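Local coordinates for protein aminotransferase AspB (Helicobacter pylori 26695, PDB 3EZS) that probably catalyses amino-group transfer with pyridoxal 5'-phosphate as cofactor, as a member of the class I and II aminotransferases, at residues L26-G31 with L354-P359; L293-K298 with L360-L365; E330-L335 with E366-Y371. All blocks are in the same frame, centred on the assembly; numbering follows the deposited sequence.

Contact 1 of 3, residues L26-G31 with L354-P359; sequences LDLGIG and LVYDTP
The phenol of Y356 and the main chain of D27 carry the polar half of this contact between two largely loop segments, an example of how one tyrosine can bind a distant loop with both its hydroxyl and its ring. Y356 OH donates to D27 O over 2.8 Å, approaching at 129° to the C=O bond and tilted 19° from the carbonyl plane. D27 O lies at the edge of the ring, near its plane. The same hydroxyl accepts a hydrogen bond from a water, and that water in turn accepts from D27 N at 3.1 Å, so the phenol addresses the carbonyl of D27 directly and its N-H through the water. D27 OD1 accepts from G29 N at 2.9 Å, an Asx turn; chi1 of -178° sets CG anti to the backbone N.

In the fold these segments bring an early loop against the approach to the C-terminal helix 358-372, consistent with the small domain of fold type I aminotransferases, which N-terminal and C-terminal parts of the chain build together. R351, on strand 349-353, adds a hydrogen bond to G29 O.

Apolar contacts add to this bond. L26 sets CD1 over one face in a CH-pi contact, 4.2 Å from the ring centroid, while its CD2 comes close to Y356 CE2. L28 arrives obliquely, its CD2 3.9 Å from Y356 CE1. Toward 26-31, V355 meets main-chain atoms: CG2 lies 3.9 Å from I30 O, and CG1 rests near the carbonyl carbon of G31.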
ATOM      1  N   LEU A  26      -4.661 -17.066 -29.013  1.00 44.09           N
ATOM      2  CA  LEU A  26      -4.885 -16.067 -27.950  1.00 43.81           C
ATOM      3  C   LEU A  26      -4.714 -16.543 -26.523  1.00 42.67           C
ATOM      4  O   LEU A  26      -5.011 -17.677 -26.186  1.00 41.47           O
ATOM      5  CB  LEU A  26      -6.291 -15.472 -28.017  1.00 44.52           C
ATOM      6  CG  LEU A  26      -6.676 -14.461 -29.099  1.00 51.61           C
ATOM      7  CD1 LEU A  26      -8.030 -13.910 -28.731  1.00 48.84           C
ATOM      8  CD2 LEU A  26      -5.662 -13.333 -29.210  1.00 54.47           C
ATOM      9  N   ASP A  27      -4.282 -15.622 -25.677  1.00 41.14           N
ATOM     10  CA  ASP A  27      -4.120 -15.885 -24.275  1.00 41.19           C
ATOM     11  C   ASP A  27      -5.408 -15.506 -23.592  1.00 40.56           C
ATOM     12  O   ASP A  27      -5.674 -14.322 -23.424  1.00 40.93           O
ATOM     13  CB  ASP A  27      -2.964 -15.061 -23.728  1.00 42.74           C
ATOM     14  CG  ASP A  27      -2.693 -15.330 -22.254  1.00 44.66           C
ATOM     15  OD1 ASP A  27      -3.534 -15.948 -21.561  1.00 43.42           O
ATOM     16  OD2 ASP A  27      -1.619 -14.905 -21.801  1.00 48.26           O
ATOM     17  N   LEU A  28      -6.222 -16.502 -23.238  1.00 39.56           N
ATOM     18  CA  LEU A  28      -7.488 -16.267 -22.552  1.00 39.96           C
ATOM     19  C   LEU A  28      -7.391 -16.676 -21.070  1.00 42.74           C
ATOM     20  O   LEU A  28      -8.416 -16.901 -20.412  1.00 42.30           O
ATOM     21  CB  LEU A  28      -8.636 -17.005 -23.254  1.00 38.76           C
ATOM     22  CG  LEU A  28      -8.931 -16.644 -24.721  1.00 39.36           C
ATOM     23  CD1 LEU A  28      -9.942 -17.610 -25.316  1.00 36.98           C
ATOM     24  CD2 LEU A  28      -9.394 -15.206 -24.911  1.00 41.40           C
ATOM     25  N   GLY A  29      -6.164 -16.749 -20.547  1.00 45.95           N
ATOM     26  CA  GLY A  29      -5.915 -17.117 -19.150  1.00 49.34           C
ATOM     27  C   GLY A  29      -6.059 -15.933 -18.215  1.00 52.33           C
ATOM     28  O   GLY A  29      -6.980 -15.896 -17.429  1.00 53.14           O
ATOM     29  N   ILE A  30      -5.179 -14.943 -18.338  1.00 57.49           N
ATOM     30  CA  ILE A  30      -5.168 -13.757 -17.450  1.00 60.20           C
ATOM     31  C   ILE A  30      -6.356 -12.758 -17.591  1.00 62.11           C
ATOM     32  O   ILE A  30      -6.571 -12.184 -18.665  1.00 63.33           O
ATOM     33  CB  ILE A  30      -3.842 -12.970 -17.627  1.00 62.68           C
ATOM     34  CG1 ILE A  30      -3.699 -11.879 -16.553  1.00 66.03           C
ATOM     35  CG2 ILE A  30      -3.739 -12.362 -19.054  1.00 61.14           C
ATOM     36  CD1 ILE A  30      -3.939 -12.357 -15.111  1.00 69.20           C
ATOM     37  N   GLY A  31      -7.080 -12.512 -16.486  1.00 62.04           N
ATOM     38  CA  GLY A  31      -8.228 -11.600 -16.482  1.00 61.72           C
ATOM     39  C   GLY A  31      -7.864 -10.121 -16.374  1.00 62.82           C
ATOM     40  O   GLY A  31      -8.314  -9.444 -15.448  1.00 61.23           O
ATOM     41  N   LEU A 354     -12.520 -13.007 -21.421  1.00 38.74           N
ATOM     42  CA  LEU A 354     -12.820 -12.363 -22.706  1.00 38.54           C
ATOM     43  C   LEU A 354     -12.415 -10.882 -22.670  1.00 39.66           C
ATOM     44  O   LEU A 354     -13.249  -9.976 -22.714  1.00 41.18           O
ATOM     45  CB  LEU A 354     -14.295 -12.556 -23.068  1.00 36.22           C
ATOM     46  CG  LEU A 354     -14.807 -14.004 -23.028  1.00 41.38           C
ATOM     47  CD1 LEU A 354     -16.191 -14.035 -23.612  1.00 36.02           C
ATOM     48  CD2 LEU A 354     -13.896 -15.022 -23.753  1.00 36.75           C
ATOM     49  N   VAL A 355     -11.102 -10.674 -22.638  1.00 41.77           N
ATOM     50  CA  VAL A 355     -10.511  -9.352 -22.452  1.00 42.03           C
ATOM     51  C   VAL A 355      -9.981  -8.714 -23.740  1.00 42.43           C
ATOM     52  O   VAL A 355      -9.198  -7.763 -23.686  1.00 42.36           O
ATOM     53  CB  VAL A 355      -9.428  -9.410 -21.329  1.00 41.21           C
ATOM     54  CG1 VAL A 355     -10.074  -9.827 -20.003  1.00 37.22           C
ATOM     55  CG2 VAL A 355      -8.295 -10.366 -21.693  1.00 40.80           C
ATOM     56  N   TYR A 356     -10.438  -9.208 -24.891  1.00 41.07           N
ATOM     57  CA  TYR A 356     -10.022  -8.662 -26.185  1.00 42.14           C
ATOM     58  C   TYR A 356     -11.209  -8.026 -26.903  1.00 42.25           C
ATOM     59  O   TYR A 356     -12.357  -8.281 -26.556  1.00 44.01           O
ATOM     60  CB  TYR A 356      -9.435  -9.751 -27.073  1.00 42.18           C
ATOM     61  CG  TYR A 356      -8.192 -10.351 -26.511  1.00 44.65           C
ATOM     62  CD1 TYR A 356      -8.263 -11.422 -25.642  1.00 44.45           C
ATOM     63  CD2 TYR A 356      -6.939  -9.860 -26.846  1.00 46.86           C
ATOM     64  CE1 TYR A 356      -7.146 -11.986 -25.120  1.00 45.07           C
ATOM     65  CE2 TYR A 356      -5.798 -10.412 -26.311  1.00 50.10           C
ATOM     66  CZ  TYR A 356      -5.909 -11.485 -25.443  1.00 52.68           C
ATOM     67  OH  TYR A 356      -4.793 -12.071 -24.884  1.00 52.62           O
ATOM     68  N   ASP A 357     -10.925  -7.202 -27.908  1.00 41.18           N
ATOM     69  CA  ASP A 357     -11.985  -6.623 -28.717  1.00 42.20           C
ATOM     70  C   ASP A 357     -12.737  -7.786 -29.397  1.00 41.32           C
ATOM     71  O   ASP A 357     -12.125  -8.760 -29.856  1.00 39.20           O
ATOM     72  CB  ASP A 357     -11.432  -5.650 -29.763  1.00 40.55           C
ATOM     73  CG  ASP A 357     -12.504  -4.752 -30.346  1.00 45.67           C
ATOM     74  OD1 ASP A 357     -13.571  -4.539 -29.699  1.00 42.52           O
ATOM     75  OD2 ASP A 357     -12.265  -4.236 -31.452  1.00 54.03           O
ATOM     76  N   THR A 358     -14.061  -7.660 -29.469  1.00 40.55           N
ATOM     77  CA  THR A 358     -14.927  -8.747 -29.936  1.00 37.23           C
ATOM     78  C   THR A 358     -14.515  -9.481 -31.234  1.00 38.22           C
ATOM     79  O   THR A 358     -14.524 -10.704 -31.270  1.00 38.13           O
ATOM     80  CB  THR A 358     -16.368  -8.265 -30.012  1.00 37.25           C
ATOM     81  OG1 THR A 358     -16.696  -7.562 -28.793  1.00 33.97           O
ATOM     82  CG2 THR A 358     -17.317  -9.457 -30.235  1.00 36.52           C
ATOM     83  N   PRO A 359     -14.121  -8.753 -32.288  1.00 37.96           N
ATOM     84  CA  PRO A 359     -13.764  -9.485 -33.503  1.00 38.68           C
ATOM     85  C   PRO A 359     -12.587 -10.460 -33.358  1.00 39.21           C
ATOM     86  O   PRO A 359     -12.526 -11.449 -34.093  1.00 39.68           O
ATOM     87  CB  PRO A 359     -13.419  -8.364 -34.496  1.00 38.91           C
ATOM     88  CG  PRO A 359     -14.066  -7.132 -33.941  1.00 37.70           C
ATOM     89  CD  PRO A 359     -13.976  -7.299 -32.470  1.00 39.79           C
TER
HETATM   90  O   HOH W   1      -2.571 -13.246 -26.658  1.00 51.41           O

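Contact 2 of 3, residues L293-K298 with L360-L365; sequences LKLARK and LLEKPL
L295 reaches across to helix 358-372 with a single methyl, and CD2 of that leucine meets three residues of the facing turn. Its nearest neighbour is E362 CG at 3.8 Å, where the two side chains cross at about a right angle. L361 CB and L365 CD1 each stand 4.1 Å from L295 CD2. A chi1 of 175° sets CG of L295 anti to the backbone N.

The inner side of this leucine is the more buried. There L365 CD1 also approaches A296 CB at 4.3 Å and lies about as close to A296 CA, so a residue with a minimal side chain lets the branched tip come down near the helix backbone. F300 and I299 add further cover to L365, and I305 packs on A296.

The two segments illustrate nearly parallel helix packing in the C-terminal part of an aminotransferase chain: the axes run in the same sense, cross at -25° and come no nearer than 10.3 Å, a spacing bridged mainly by L295 and L365. P364 belongs to a kink in the second helix, where neither K363 N nor P364 N bonds to the preceding turn; a proline nitrogen has no hydrogen to give. The bond from L365 N to L361 O, 3.0 Å long, resumes the helical pattern.

The outer side is exposed, and E362 CG makes its one close side-chain contact. E362 offers that atom with its backbone N close by, while the chain runs on extended to the carboxylate. On the first helix, K294 and R297 take no part in the packing, and both form salt bridges with E201.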
ATOM      1  N   LEU A 293     -19.558 -11.625 -24.273  1.00 35.95           N
ATOM      2  CA  LEU A 293     -20.429 -12.625 -23.638  1.00 37.01           C
ATOM      3  C   LEU A 293     -21.510 -13.131 -24.597  1.00 37.55           C
ATOM      4  O   LEU A 293     -21.808 -14.324 -24.611  1.00 38.16           O
ATOM      5  CB  LEU A 293     -21.121 -12.059 -22.382  1.00 37.17           C
ATOM      6  CG  LEU A 293     -20.321 -11.667 -21.148  1.00 41.22           C
ATOM      7  CD1 LEU A 293     -21.253 -11.091 -20.053  1.00 43.61           C
ATOM      8  CD2 LEU A 293     -19.523 -12.861 -20.609  1.00 34.86           C
ATOM      9  N   LYS A 294     -22.103 -12.223 -25.379  1.00 37.45           N
ATOM     10  CA  LYS A 294     -23.109 -12.599 -26.378  1.00 40.39           C
ATOM     11  C   LYS A 294     -22.547 -13.539 -27.417  1.00 38.07           C
ATOM     12  O   LYS A 294     -23.197 -14.521 -27.786  1.00 40.16           O
ATOM     13  CB  LYS A 294     -23.668 -11.364 -27.110  1.00 40.66           C
ATOM     14  CG  LYS A 294     -24.522 -10.468 -26.241  1.00 44.61           C
ATOM     15  CD  LYS A 294     -25.106  -9.281 -27.023  1.00 47.41           C
ATOM     16  CE  LYS A 294     -25.868  -8.342 -26.093  1.00 50.20           C
ATOM     17  NZ  LYS A 294     -26.919  -9.033 -25.309  1.00 47.35           N
ATOM     18  N   LEU A 295     -21.357 -13.217 -27.910  1.00 37.41           N
ATOM     19  CA  LEU A 295     -20.687 -14.036 -28.922  1.00 38.18           C
ATOM     20  C   LEU A 295     -20.407 -15.440 -28.373  1.00 38.77           C
ATOM     21  O   LEU A 295     -20.731 -16.440 -29.020  1.00 37.83           O
ATOM     22  CB  LEU A 295     -19.375 -13.367 -29.364  1.00 38.28           C
ATOM     23  CG  LEU A 295     -18.512 -14.175 -30.333  1.00 39.96           C
ATOM     24  CD1 LEU A 295     -19.277 -14.473 -31.633  1.00 34.61           C
ATOM     25  CD2 LEU A 295     -17.214 -13.460 -30.571  1.00 39.22           C
ATOM     26  N   ALA A 296     -19.819 -15.487 -27.177  1.00 38.23           N
ATOM     27  CA  ALA A 296     -19.497 -16.733 -26.487  1.00 38.82           C
ATOM     28  C   ALA A 296     -20.737 -17.596 -26.322  1.00 40.41           C
ATOM     29  O   ALA A 296     -20.683 -18.819 -26.521  1.00 38.34           O
ATOM     30  CB  ALA A 296     -18.855 -16.448 -25.115  1.00 35.56           C
ATOM     31  N   ARG A 297     -21.858 -16.952 -25.977  1.00 41.16           N
ATOM     32  CA  ARG A 297     -23.119 -17.660 -25.771  1.00 41.36           C
ATOM     33  C   ARG A 297     -23.666 -18.260 -27.076  1.00 40.91           C
ATOM     34  O   ARG A 297     -24.244 -19.351 -27.074  1.00 41.62           O
ATOM     35  CB  ARG A 297     -24.150 -16.751 -25.105  1.00 42.56           C
ATOM     36  CG  ARG A 297     -25.409 -17.508 -24.655  1.00 40.59           C
ATOM     37  CD  ARG A 297     -26.427 -16.601 -23.974  1.00 41.16           C
ATOM     38  NE  ARG A 297     -25.875 -15.960 -22.766  1.00 45.30           N
ATOM     39  CZ  ARG A 297     -25.466 -14.693 -22.656  1.00 39.95           C
ATOM     40  NH1 ARG A 297     -25.540 -13.847 -23.667  1.00 45.66           N
ATOM     41  NH2 ARG A 297     -24.987 -14.266 -21.500  1.00 43.74           N
ATOM     42  N   LYS A 298     -23.483 -17.563 -28.184  1.00 40.15           N
ATOM     43  CA  LYS A 298     -23.881 -18.122 -29.468  1.00 41.04           C
ATOM     44  C   LYS A 298     -23.012 -19.328 -29.829  1.00 41.37           C
ATOM     45  O   LYS A 298     -23.505 -20.309 -30.366  1.00 40.11           O
ATOM     46  CB  LYS A 298     -23.763 -17.093 -30.589  1.00 39.85           C
ATOM     47  CG  LYS A 298     -24.711 -15.915 -30.512  1.00 42.71           C
ATOM     48  CD  LYS A 298     -24.535 -15.029 -31.744  1.00 43.66           C
ATOM     49  CE  LYS A 298     -25.387 -13.730 -31.703  1.00 45.61           C
ATOM     50  NZ  LYS A 298     -26.834 -14.000 -31.637  1.00 52.72           N
ATOM     51  N   LEU A 360     -11.674 -10.194 -32.420  1.00 38.08           N
ATOM     52  CA  LEU A 360     -10.507 -11.050 -32.205  1.00 39.52           C
ATOM     53  C   LEU A 360     -10.866 -12.389 -31.558  1.00 41.24           C
ATOM     54  O   LEU A 360     -10.094 -13.341 -31.656  1.00 41.59           O
ATOM     55  CB  LEU A 360      -9.437 -10.324 -31.374  1.00 39.70           C
ATOM     56  CG  LEU A 360      -8.947  -8.975 -31.928  1.00 42.06           C
ATOM     57  CD1 LEU A 360      -8.115  -8.169 -30.905  1.00 46.10           C
ATOM     58  CD2 LEU A 360      -8.173  -9.205 -33.231  1.00 45.33           C
ATOM     59  N   LEU A 361     -12.045 -12.465 -30.936  1.00 41.71           N
ATOM     60  CA  LEU A 361     -12.508 -13.654 -30.229  1.00 41.64           C
ATOM     61  C   LEU A 361     -13.254 -14.684 -31.077  1.00 43.21           C
ATOM     62  O   LEU A 361     -13.362 -15.831 -30.674  1.00 44.06           O
ATOM     63  CB  LEU A 361     -13.454 -13.229 -29.080  1.00 41.64           C
ATOM     64  CG  LEU A 361     -12.927 -12.301 -27.984  1.00 40.13           C
ATOM     65  CD1 LEU A 361     -14.025 -12.018 -26.924  1.00 34.94           C
ATOM     66  CD2 LEU A 361     -11.680 -12.892 -27.317  1.00 41.12           C
ATOM     67  N   GLU A 362     -13.783 -14.275 -32.224  1.00 45.14           N
ATOM     68  CA  GLU A 362     -14.639 -15.149 -33.041  1.00 48.25           C
ATOM     69  C   GLU A 362     -13.974 -16.465 -33.394  1.00 47.26           C
ATOM     70  O   GLU A 362     -14.531 -17.530 -33.123  1.00 45.91           O
ATOM     71  CB  GLU A 362     -15.100 -14.454 -34.324  1.00 47.16           C
ATOM     72  CG  GLU A 362     -15.883 -13.157 -34.115  1.00 53.48           C
ATOM     73  CD  GLU A 362     -16.163 -12.430 -35.422  1.00 55.66           C
ATOM     74  OE1 GLU A 362     -16.276 -13.117 -36.473  1.00 68.69           O
ATOM     75  OE2 GLU A 362     -16.281 -11.180 -35.395  1.00 65.01           O
ATOM     76  N   LYS A 363     -12.780 -16.387 -33.975  1.00 45.59           N
ATOM     77  CA  LYS A 363     -12.061 -17.580 -34.367  1.00 46.53           C
ATOM     78  C   LYS A 363     -11.663 -18.454 -33.180  1.00 43.64           C
ATOM     79  O   LYS A 363     -12.058 -19.616 -33.134  1.00 44.82           O
ATOM     80  CB  LYS A 363     -10.834 -17.222 -35.243  1.00 48.87           C
ATOM     81  CG  LYS A 363     -10.092 -18.413 -35.838  1.00 55.39           C
ATOM     82  CD  LYS A 363     -10.965 -19.156 -36.846  1.00 61.65           C
ATOM     83  CE  LYS A 363     -10.235 -20.320 -37.472  1.00 66.40           C
ATOM     84  NZ  LYS A 363     -11.122 -21.029 -38.435  1.00 70.26           N
ATOM     85  N   PRO A 364     -10.873 -17.926 -32.227  1.00 42.74           N
ATOM     86  CA  PRO A 364     -10.482 -18.786 -31.100  1.00 41.99           C
ATOM     87  C   PRO A 364     -11.624 -19.431 -30.315  1.00 41.75           C
ATOM     88  O   PRO A 364     -11.479 -20.572 -29.873  1.00 41.32           O
ATOM     89  CB  PRO A 364      -9.706 -17.844 -30.183  1.00 41.95           C
ATOM     90  CG  PRO A 364      -9.977 -16.491 -30.668  1.00 43.22           C
ATOM     91  CD  PRO A 364     -10.251 -16.599 -32.109  1.00 43.43           C
ATOM     92  N   LEU A 365     -12.740 -18.729 -30.143  1.00 41.13           N
ATOM     93  CA  LEU A 365     -13.861 -19.299 -29.389  1.00 40.56           C
ATOM     94  C   LEU A 365     -14.500 -20.436 -30.163  1.00 40.03           C
ATOM     95  O   LEU A 365     -14.910 -21.429 -29.567  1.00 38.79           O
ATOM     96  CB  LEU A 365     -14.900 -18.229 -29.010  1.00 39.62           C
ATOM     97  CG  LEU A 365     -14.469 -17.119 -28.037  1.00 43.36           C
ATOM     98  CD1 LEU A 365     -15.605 -16.114 -27.852  1.00 34.28           C
ATOM     99  CD2 LEU A 365     -14.044 -17.690 -26.699  1.00 39.95           C
TER

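Contact 3 of 3, residues E330-L335 with E366-Y371; sequences EGIITL and EIIETY
Y371 OH donates to E330 OE2 in a short hydrogen bond of 2.5 Å, which ties the end of helix 319-330 to the last turns of helix 358-372. The phenol uses the anti lone pair of OE2, pointing away from the other carboxylate oxygen, and OE2 lies at the edge of the tyrosine ring, near its plane. Carboxylate and ring planes are turned 65° apart. A bend at chi2 of E330 (-60°) places CD beside I367 and Y371; CG of the glutamate packs 3.5 Å from I367 CG2 and equally near Y371 CE1, so apolar contact with an isoleucine methyl and the tyrosine ring accompanies the polar bond. Within the second helix, I367 O accepts from T370 OG1 at 2.5 Å as well as from Y371 N.

G331, with positive phi, takes the chain out of helix 319-330 and into the segment where I332 carries the apolar share. Its two branches divide the task: CD1 meets I367 CG2 at 4.0 Å, and CG2 meets I368 CD1 at 4.1 Å. T334 CG2 approaches the same I368 methyl more loosely.

The segment connects helix 319-330 to strand 335-336, and helix 358-372 packs against it. L326 of helix 319-330 touches I332 and T334, and L352 of strand 349-353, which pairs with 335-336 in a three-stranded antiparallel sheet, touches I368 and T334.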
ATOM      1  N   GLU A 330      -3.477 -25.650 -30.613  1.00 34.93           N
ATOM      2  CA  GLU A 330      -3.922 -24.358 -31.113  1.00 37.25           C
ATOM      3  C   GLU A 330      -3.187 -23.141 -30.596  1.00 37.64           C
ATOM      4  O   GLU A 330      -3.398 -22.047 -31.116  1.00 37.53           O
ATOM      5  CB  GLU A 330      -5.411 -24.185 -30.786  1.00 37.95           C
ATOM      6  CG  GLU A 330      -6.300 -25.308 -31.282  1.00 39.41           C
ATOM      7  CD  GLU A 330      -6.257 -25.473 -32.791  1.00 37.52           C
ATOM      8  OE1 GLU A 330      -5.965 -24.494 -33.504  1.00 39.50           O
ATOM      9  OE2 GLU A 330      -6.512 -26.597 -33.263  1.00 43.12           O
ATOM     10  N   GLY A 331      -2.327 -23.322 -29.597  1.00 37.70           N
ATOM     11  CA  GLY A 331      -1.634 -22.212 -28.950  1.00 38.21           C
ATOM     12  C   GLY A 331      -2.535 -21.350 -28.084  1.00 39.08           C
ATOM     13  O   GLY A 331      -2.097 -20.307 -27.587  1.00 38.97           O
ATOM     14  N   ILE A 332      -3.788 -21.774 -27.882  1.00 38.38           N
ATOM     15  CA  ILE A 332      -4.734 -20.991 -27.102  1.00 35.84           C
ATOM     16  C   ILE A 332      -4.570 -21.337 -25.635  1.00 37.35           C
ATOM     17  O   ILE A 332      -4.668 -22.507 -25.259  1.00 37.89           O
ATOM     18  CB  ILE A 332      -6.194 -21.234 -27.555  1.00 36.39           C
ATOM     19  CG1 ILE A 332      -6.401 -20.750 -28.998  1.00 35.77           C
ATOM     20  CG2 ILE A 332      -7.172 -20.550 -26.601  1.00 32.84           C
ATOM     21  CD1 ILE A 332      -7.667 -21.266 -29.654  1.00 34.09           C
ATOM     22  N   ILE A 333      -4.346 -20.321 -24.808  1.00 36.91           N
ATOM     23  CA  ILE A 333      -4.146 -20.507 -23.368  1.00 37.49           C
ATOM     24  C   ILE A 333      -5.456 -20.307 -22.616  1.00 36.35           C
ATOM     25  O   ILE A 333      -6.124 -19.284 -22.784  1.00 34.49           O
ATOM     26  CB  ILE A 333      -3.112 -19.484 -22.802  1.00 40.38           C
ATOM     27  CG1 ILE A 333      -1.730 -19.695 -23.438  1.00 38.55           C
ATOM     28  CG2 ILE A 333      -3.044 -19.554 -21.267  1.00 34.30           C
ATOM     29  CD1 ILE A 333      -0.727 -18.521 -23.223  1.00 35.23           C
ATOM     30  N   THR A 334      -5.823 -21.304 -21.812  1.00 37.13           N
ATOM     31  CA  THR A 334      -7.006 -21.258 -20.949  1.00 37.94           C
ATOM     32  C   THR A 334      -6.556 -21.612 -19.530  1.00 38.71           C
ATOM     33  O   THR A 334      -5.492 -22.201 -19.342  1.00 39.98           O
ATOM     34  CB  THR A 334      -8.117 -22.212 -21.454  1.00 38.95           C
ATOM     35  OG1 THR A 334      -7.705 -23.582 -21.298  1.00 42.86           O
ATOM     36  CG2 THR A 334      -8.452 -21.928 -22.952  1.00 36.56           C
ATOM     37  N   LEU A 335      -7.360 -21.249 -18.533  1.00 38.71           N
ATOM     38  CA  LEU A 335      -7.038 -21.477 -17.125  1.00 38.54           C
ATOM     39  C   LEU A 335      -7.900 -22.592 -16.515  1.00 37.30           C
ATOM     40  O   LEU A 335      -9.120 -22.431 -16.382  1.00 34.40           O
ATOM     41  CB  LEU A 335      -7.259 -20.183 -16.317  1.00 38.30           C
ATOM     42  CG  LEU A 335      -6.984 -20.198 -14.801  1.00 40.60           C
ATOM     43  CD1 LEU A 335      -5.483 -20.506 -14.494  1.00 36.11           C
ATOM     44  CD2 LEU A 335      -7.416 -18.882 -14.130  1.00 38.56           C
ATOM     45  N   GLU A 366     -14.592 -20.302 -31.488  1.00 41.46           N
ATOM     46  CA  GLU A 366     -15.121 -21.392 -32.324  1.00 43.48           C
ATOM     47  C   GLU A 366     -14.233 -22.642 -32.255  1.00 41.62           C
ATOM     48  O   GLU A 366     -14.727 -23.781 -32.176  1.00 38.09           O
ATOM     49  CB  GLU A 366     -15.272 -20.935 -33.774  1.00 43.57           C
ATOM     50  CG  GLU A 366     -16.440 -19.963 -33.939  1.00 51.32           C
ATOM     51  CD  GLU A 366     -16.648 -19.443 -35.369  1.00 51.41           C
ATOM     52  OE1 GLU A 366     -15.781 -19.662 -36.261  1.00 56.93           O
ATOM     53  OE2 GLU A 366     -17.713 -18.812 -35.587  1.00 64.08           O
ATOM     54  N   ILE A 367     -12.923 -22.404 -32.280  1.00 39.68           N
ATOM     55  CA  ILE A 367     -11.939 -23.465 -32.207  1.00 39.50           C
ATOM     56  C   ILE A 367     -12.105 -24.218 -30.890  1.00 39.42           C
ATOM     57  O   ILE A 367     -12.188 -25.452 -30.869  1.00 37.28           O
ATOM     58  CB  ILE A 367     -10.514 -22.897 -32.340  1.00 37.31           C
ATOM     59  CG1 ILE A 367     -10.277 -22.405 -33.769  1.00 40.18           C
ATOM     60  CG2 ILE A 367      -9.481 -23.962 -32.047  1.00 44.55           C
ATOM     61  CD1 ILE A 367      -8.966 -21.635 -33.965  1.00 39.62           C
ATOM     62  N   ILE A 368     -12.179 -23.462 -29.801  1.00 39.25           N
ATOM     63  CA  ILE A 368     -12.384 -24.045 -28.491  1.00 38.80           C
ATOM     64  C   ILE A 368     -13.604 -24.970 -28.505  1.00 39.52           C
ATOM     65  O   ILE A 368     -13.521 -26.107 -28.035  1.00 38.39           O
ATOM     66  CB  ILE A 368     -12.534 -22.954 -27.414  1.00 39.34           C
ATOM     67  CG1 ILE A 368     -11.178 -22.285 -27.150  1.00 40.68           C
ATOM     68  CG2 ILE A 368     -13.087 -23.549 -26.073  1.00 38.19           C
ATOM     69  CD1 ILE A 368     -11.225 -21.012 -26.201  1.00 38.64           C
ATOM     70  N   GLU A 369     -14.721 -24.492 -29.068  1.00 40.02           N
ATOM     71  CA  GLU A 369     -15.951 -25.279 -29.120  1.00 39.38           C
ATOM     72  C   GLU A 369     -15.763 -26.584 -29.890  1.00 40.95           C
ATOM     73  O   GLU A 369     -16.272 -27.614 -29.451  1.00 41.98           O
ATOM     74  CB  GLU A 369     -17.128 -24.451 -29.671  1.00 37.95           C
ATOM     75  CG  GLU A 369     -18.500 -25.198 -29.775  1.00 40.97           C
ATOM     76  CD  GLU A 369     -19.119 -25.599 -28.423  1.00 43.33           C
ATOM     77  OE1 GLU A 369     -18.497 -25.403 -27.366  1.00 38.46           O
ATOM     78  OE2 GLU A 369     -20.260 -26.108 -28.410  1.00 48.70           O
ATOM     79  N   THR A 370     -15.018 -26.561 -31.003  1.00 40.54           N
ATOM     80  CA  THR A 370     -14.756 -27.793 -31.760  1.00 41.73           C
ATOM     81  C   THR A 370     -14.039 -28.853 -30.901  1.00 41.41           C
ATOM     82  O   THR A 370     -14.270 -30.031 -31.076  1.00 40.01           O
ATOM     83  CB  THR A 370     -13.926 -27.566 -33.060  1.00 42.55           C
ATOM     84  OG1 THR A 370     -12.619 -27.091 -32.722  1.00 46.14           O
ATOM     85  CG2 THR A 370     -14.611 -26.566 -34.030  1.00 40.43           C
ATOM     86  N   TYR A 371     -13.175 -28.445 -29.972  1.00 42.69           N
ATOM     87  CA  TYR A 371     -12.482 -29.426 -29.100  1.00 44.22           C
ATOM     88  C   TYR A 371     -13.370 -29.981 -27.990  1.00 47.22           C
ATOM     89  O   TYR A 371     -13.131 -31.070 -27.465  1.00 47.59           O
ATOM     90  CB  TYR A 371     -11.219 -28.817 -28.473  1.00 42.70           C
ATOM     91  CG  TYR A 371     -10.050 -28.794 -29.423  1.00 41.35           C
ATOM     92  CD1 TYR A 371      -9.920 -27.796 -30.364  1.00 42.84           C
ATOM     93  CD2 TYR A 371      -9.084 -29.796 -29.388  1.00 41.81           C
ATOM     94  CE1 TYR A 371      -8.844 -27.783 -31.257  1.00 44.49           C
ATOM     95  CE2 TYR A 371      -8.012 -29.795 -30.261  1.00 41.98           C
ATOM     96  CZ  TYR A 371      -7.899 -28.787 -31.194  1.00 38.43           C
ATOM     97  OH  TYR A 371      -6.844 -28.784 -32.057  1.00 40.83           O
TER

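Helix 358-372 serves all three contacts, meeting a different partner as it advances: its approach faces the early loop in contact 1, its first turns face helix 280-299 in contact 2, and its later turns face the segment before strand 335-336 in contact 3. Contact 2 is the more buried and relies on apolar packing, whereas contacts 1 and 3, only partly buried, each add a tyrosine hydroxyl bond, to a backbone carbonyl in the first and to a carboxylate in the other. The sites adjoin: probable backbone hydrogen bonds join L26 and L28 to I333, L26 CD1 packs on P364, and L354 CD1 meets A296 CB.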